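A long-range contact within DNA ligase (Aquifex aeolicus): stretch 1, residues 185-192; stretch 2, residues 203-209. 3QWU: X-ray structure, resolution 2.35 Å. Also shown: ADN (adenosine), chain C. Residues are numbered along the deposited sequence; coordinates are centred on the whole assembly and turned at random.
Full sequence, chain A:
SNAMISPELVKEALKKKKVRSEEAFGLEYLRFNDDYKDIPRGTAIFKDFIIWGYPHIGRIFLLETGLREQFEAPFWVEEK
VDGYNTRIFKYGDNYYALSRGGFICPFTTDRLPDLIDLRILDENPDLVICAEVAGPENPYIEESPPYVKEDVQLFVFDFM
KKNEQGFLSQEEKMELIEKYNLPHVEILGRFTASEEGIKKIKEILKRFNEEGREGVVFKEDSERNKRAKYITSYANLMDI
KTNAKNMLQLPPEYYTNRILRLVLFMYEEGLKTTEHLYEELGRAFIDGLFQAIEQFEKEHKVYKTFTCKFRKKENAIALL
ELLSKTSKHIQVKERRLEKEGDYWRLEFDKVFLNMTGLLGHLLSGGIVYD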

# COMPACT_ATOMS: atom_id res chain seq x y z
N VAL A 185 9.52 -26.11 -18.51
CA VAL A 185 8.25 -25.81 -17.84
C VAL A 185 7.23 -26.73 -18.48
O VAL A 185 7.43 -27.14 -19.63
CB VAL A 185 7.88 -24.30 -17.98
CG1 VAL A 185 8.89 -23.42 -17.19
CG2 VAL A 185 7.86 -23.85 -19.45
N GLU A 186 6.19 -27.14 -17.75
CA GLU A 186 5.14 -27.98 -18.31
C GLU A 186 4.48 -27.22 -19.45
O GLU A 186 4.22 -26.03 -19.32
CB GLU A 186 4.07 -28.35 -17.24
CG GLU A 186 2.79 -29.03 -17.86
CD GLU A 186 1.75 -29.48 -16.86
OE1 GLU A 186 1.84 -29.09 -15.69
OE2 GLU A 186 0.80 -30.23 -17.23
N ILE A 187 4.18 -27.91 -20.57
CA ILE A 187 3.49 -27.30 -21.69
C ILE A 187 2.09 -27.85 -21.68
O ILE A 187 1.91 -29.08 -21.72
CB ILE A 187 4.10 -27.63 -23.02
CG1 ILE A 187 5.63 -27.40 -23.04
CG2 ILE A 187 3.41 -26.81 -24.15
CD1 ILE A 187 6.11 -25.95 -23.44
N LEU A 188 1.08 -26.97 -21.60
CA LEU A 188 -0.32 -27.41 -21.52
C LEU A 188 -0.93 -27.66 -22.89
O LEU A 188 -1.84 -28.47 -23.01
CB LEU A 188 -1.18 -26.40 -20.77
CG LEU A 188 -1.01 -26.35 -19.26
CD1 LEU A 188 -1.26 -27.76 -18.64
CD2 LEU A 188 0.35 -25.72 -18.79
N GLY A 189 -0.40 -26.94 -23.88
CA GLY A 189 -0.75 -27.13 -25.26
C GLY A 189 -0.99 -25.80 -25.96
O GLY A 189 -0.63 -24.72 -25.46
N ARG A 190 -1.58 -25.91 -27.15
CA ARG A 190 -1.80 -24.82 -28.08
C ARG A 190 -3.27 -24.57 -28.16
O ARG A 190 -4.04 -25.49 -28.41
CB ARG A 190 -1.28 -25.23 -29.45
CG ARG A 190 -1.40 -24.18 -30.50
CD ARG A 190 -0.62 -24.59 -31.66
NE ARG A 190 -0.39 -23.50 -32.58
CZ ARG A 190 -1.23 -23.12 -33.51
NH1 ARG A 190 -2.40 -23.73 -33.64
NH2 ARG A 190 -0.90 -22.10 -34.32
N PHE A 191 -3.67 -23.32 -27.96
CA PHE A 191 -5.09 -23.00 -27.75
C PHE A 191 -5.50 -21.79 -28.52
O PHE A 191 -4.64 -21.02 -28.96
CB PHE A 191 -5.38 -22.75 -26.25
CG PHE A 191 -5.22 -23.96 -25.39
CD1 PHE A 191 -6.26 -24.86 -25.23
CD2 PHE A 191 -4.02 -24.21 -24.74
CE1 PHE A 191 -6.09 -26.01 -24.45
CE2 PHE A 191 -3.85 -25.33 -23.95
CZ PHE A 191 -4.88 -26.23 -23.80
N THR A 192 -6.82 -21.62 -28.65
CA THR A 192 -7.45 -20.39 -29.13
C THR A 192 -8.40 -19.88 -28.08
O THR A 192 -8.83 -20.67 -27.21
CB THR A 192 -8.30 -20.64 -30.42
OG1 THR A 192 -9.42 -21.46 -30.06
CG2 THR A 192 -7.50 -21.33 -31.50
N GLU A 203 -10.37 -24.84 -16.85
CA GLU A 203 -10.20 -26.06 -16.08
C GLU A 203 -8.72 -26.16 -15.61
O GLU A 203 -8.43 -26.53 -14.46
CB GLU A 203 -10.63 -27.25 -16.89
CG GLU A 203 -10.41 -28.62 -16.23
CD GLU A 203 -11.18 -28.83 -14.90
OE1 GLU A 203 -12.45 -28.74 -14.92
OE2 GLU A 203 -10.50 -29.11 -13.85
N ILE A 204 -7.78 -25.78 -16.49
CA ILE A 204 -6.38 -25.87 -16.17
C ILE A 204 -6.02 -24.98 -14.98
O ILE A 204 -5.39 -25.43 -14.02
CB ILE A 204 -5.51 -25.58 -17.42
CG1 ILE A 204 -5.55 -26.82 -18.35
CG2 ILE A 204 -4.04 -25.18 -17.03
CD1 ILE A 204 -5.08 -26.56 -19.73
N LEU A 205 -6.50 -23.75 -14.99
CA LEU A 205 -6.25 -22.83 -13.86
C LEU A 205 -6.92 -23.22 -12.57
O LEU A 205 -6.33 -23.07 -11.52
CB LEU A 205 -6.55 -21.36 -14.24
CG LEU A 205 -5.34 -20.90 -15.09
CD1 LEU A 205 -5.79 -19.87 -15.98
CD2 LEU A 205 -4.08 -20.43 -14.25
N LYS A 206 -8.10 -23.79 -12.65
CA LYS A 206 -8.79 -24.31 -11.51
C LYS A 206 -7.95 -25.43 -10.89
O LYS A 206 -7.80 -25.49 -9.69
CB LYS A 206 -10.15 -24.88 -11.94
CG LYS A 206 -10.98 -25.47 -10.81
CD LYS A 206 -12.00 -26.43 -11.32
CE LYS A 206 -12.96 -26.89 -10.23
NZ LYS A 206 -12.87 -28.36 -9.94
N ARG A 207 -7.41 -26.32 -11.73
CA ARG A 207 -6.61 -27.45 -11.25
C ARG A 207 -5.26 -26.98 -10.62
O ARG A 207 -4.90 -27.29 -9.48
CB ARG A 207 -6.39 -28.45 -12.40
CG ARG A 207 -5.69 -29.73 -11.94
CD ARG A 207 -5.46 -30.73 -13.03
NE ARG A 207 -4.45 -30.34 -14.00
CZ ARG A 207 -4.69 -29.86 -15.22
NH1 ARG A 207 -5.91 -29.68 -15.67
NH2 ARG A 207 -3.66 -29.60 -16.00
N PHE A 208 -4.58 -26.11 -11.33
CA PHE A 208 -3.33 -25.55 -10.86
C PHE A 208 -3.52 -24.89 -9.51
O PHE A 208 -2.70 -24.99 -8.57
CB PHE A 208 -2.88 -24.50 -11.93
CG PHE A 208 -1.95 -25.03 -12.94
CD1 PHE A 208 -1.97 -26.34 -13.28
CD2 PHE A 208 -1.01 -24.21 -13.52
CE1 PHE A 208 -1.05 -26.86 -14.19
CE2 PHE A 208 -0.09 -24.70 -14.47
CZ PHE A 208 -0.12 -26.02 -14.81
N ASN A 209 -4.60 -24.12 -9.44
CA ASN A 209 -4.92 -23.38 -8.24
C ASN A 209 -5.12 -24.38 -7.12
O ASN A 209 -4.60 -24.19 -6.07
CB ASN A 209 -6.19 -22.50 -8.38
CG ASN A 209 -6.43 -21.63 -7.10
OD1 ASN A 209 -5.55 -20.91 -6.65
ND2 ASN A 209 -7.53 -21.82 -6.48
O5' ADN C . 7.73 -11.92 -15.62
C5' ADN C . 7.31 -13.28 -15.52
C4' ADN C . 8.40 -14.10 -14.84
O4' ADN C . 7.94 -15.45 -14.54
C3' ADN C . 9.61 -14.26 -15.76
O3' ADN C . 10.59 -13.24 -15.65
C2' ADN C . 10.15 -15.64 -15.41
O2' ADN C . 11.28 -15.54 -14.56
C1' ADN C . 9.03 -16.39 -14.69
N9 ADN C . 8.52 -17.56 -15.43
C8 ADN C . 8.18 -18.73 -14.84
N7 ADN C . 7.74 -19.64 -15.73
C5 ADN C . 7.76 -19.00 -16.93
C6 ADN C . 7.38 -19.38 -18.29
N6 ADN C . 6.90 -20.64 -18.49
N1 ADN C . 7.58 -18.48 -19.30
C2 ADN C . 8.06 -17.23 -19.04
N3 ADN C . 8.40 -16.80 -17.79
C4 ADN C . 8.29 -17.64 -16.73

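The strand 187-191 and the helix 203-209 run nearly antiparallel, at 164°, with their axes no closer than 11.7 Å. No hydrogen bond crosses that gap, and each closest contact is between side chains, most of them apolar.

L188 is the hub. Its CA-to-CB bond points toward the helix, and with chi1 at -75° (m) and chi2 at -56° its branches spread over three helix residues. L188 CG lies 3.9 Å from I204 CG2, L188 CD2 4.0 Å from F208 CZ, and L188 CD1 4.0 Å from R207 NH2. L188 CD1 meets the edge of the R207 guanidinium, near its plane, but also lies close to I204 and F208; L188 CD2 packs against F208 and stays clear of R207.

On the helix, I204, R207 and F208 follow the i, i+3, i+4 rule that puts residues on one side; the bond from F208 N to I204 O, 2.9 Å, is part of the turn that holds this spacing. I204, m then t, serves two strand residues: I204 CG2 and I204 CD1 both pack on L188, and I204 CD1, extended by the t at chi2, also reaches F191 CZ at 4.1 Å. R207 begins t, t and then bends at chi3 (71°, p), ending beside L188 without a salt bridge to this strand. F208 has chi1 at -94°, between wells, and its CZ lies near both L188 and E186.

E186, just before the strand, is extended (t, t), bringing E186 OE1 to 3.7 Å from F208 CZ. The oxygen sits at the ring edge, near its plane, where the weakly positive C-H groups suit a carboxylate better than the ring face would.

E186, L188 and F191 all point toward the helix, an uneven spacing for a strand. Between L188 and F191 lies G189, at phi/psi 135/-166, where a CB would jam against the carbonyl O of L188; the backbone itself calls for glycine.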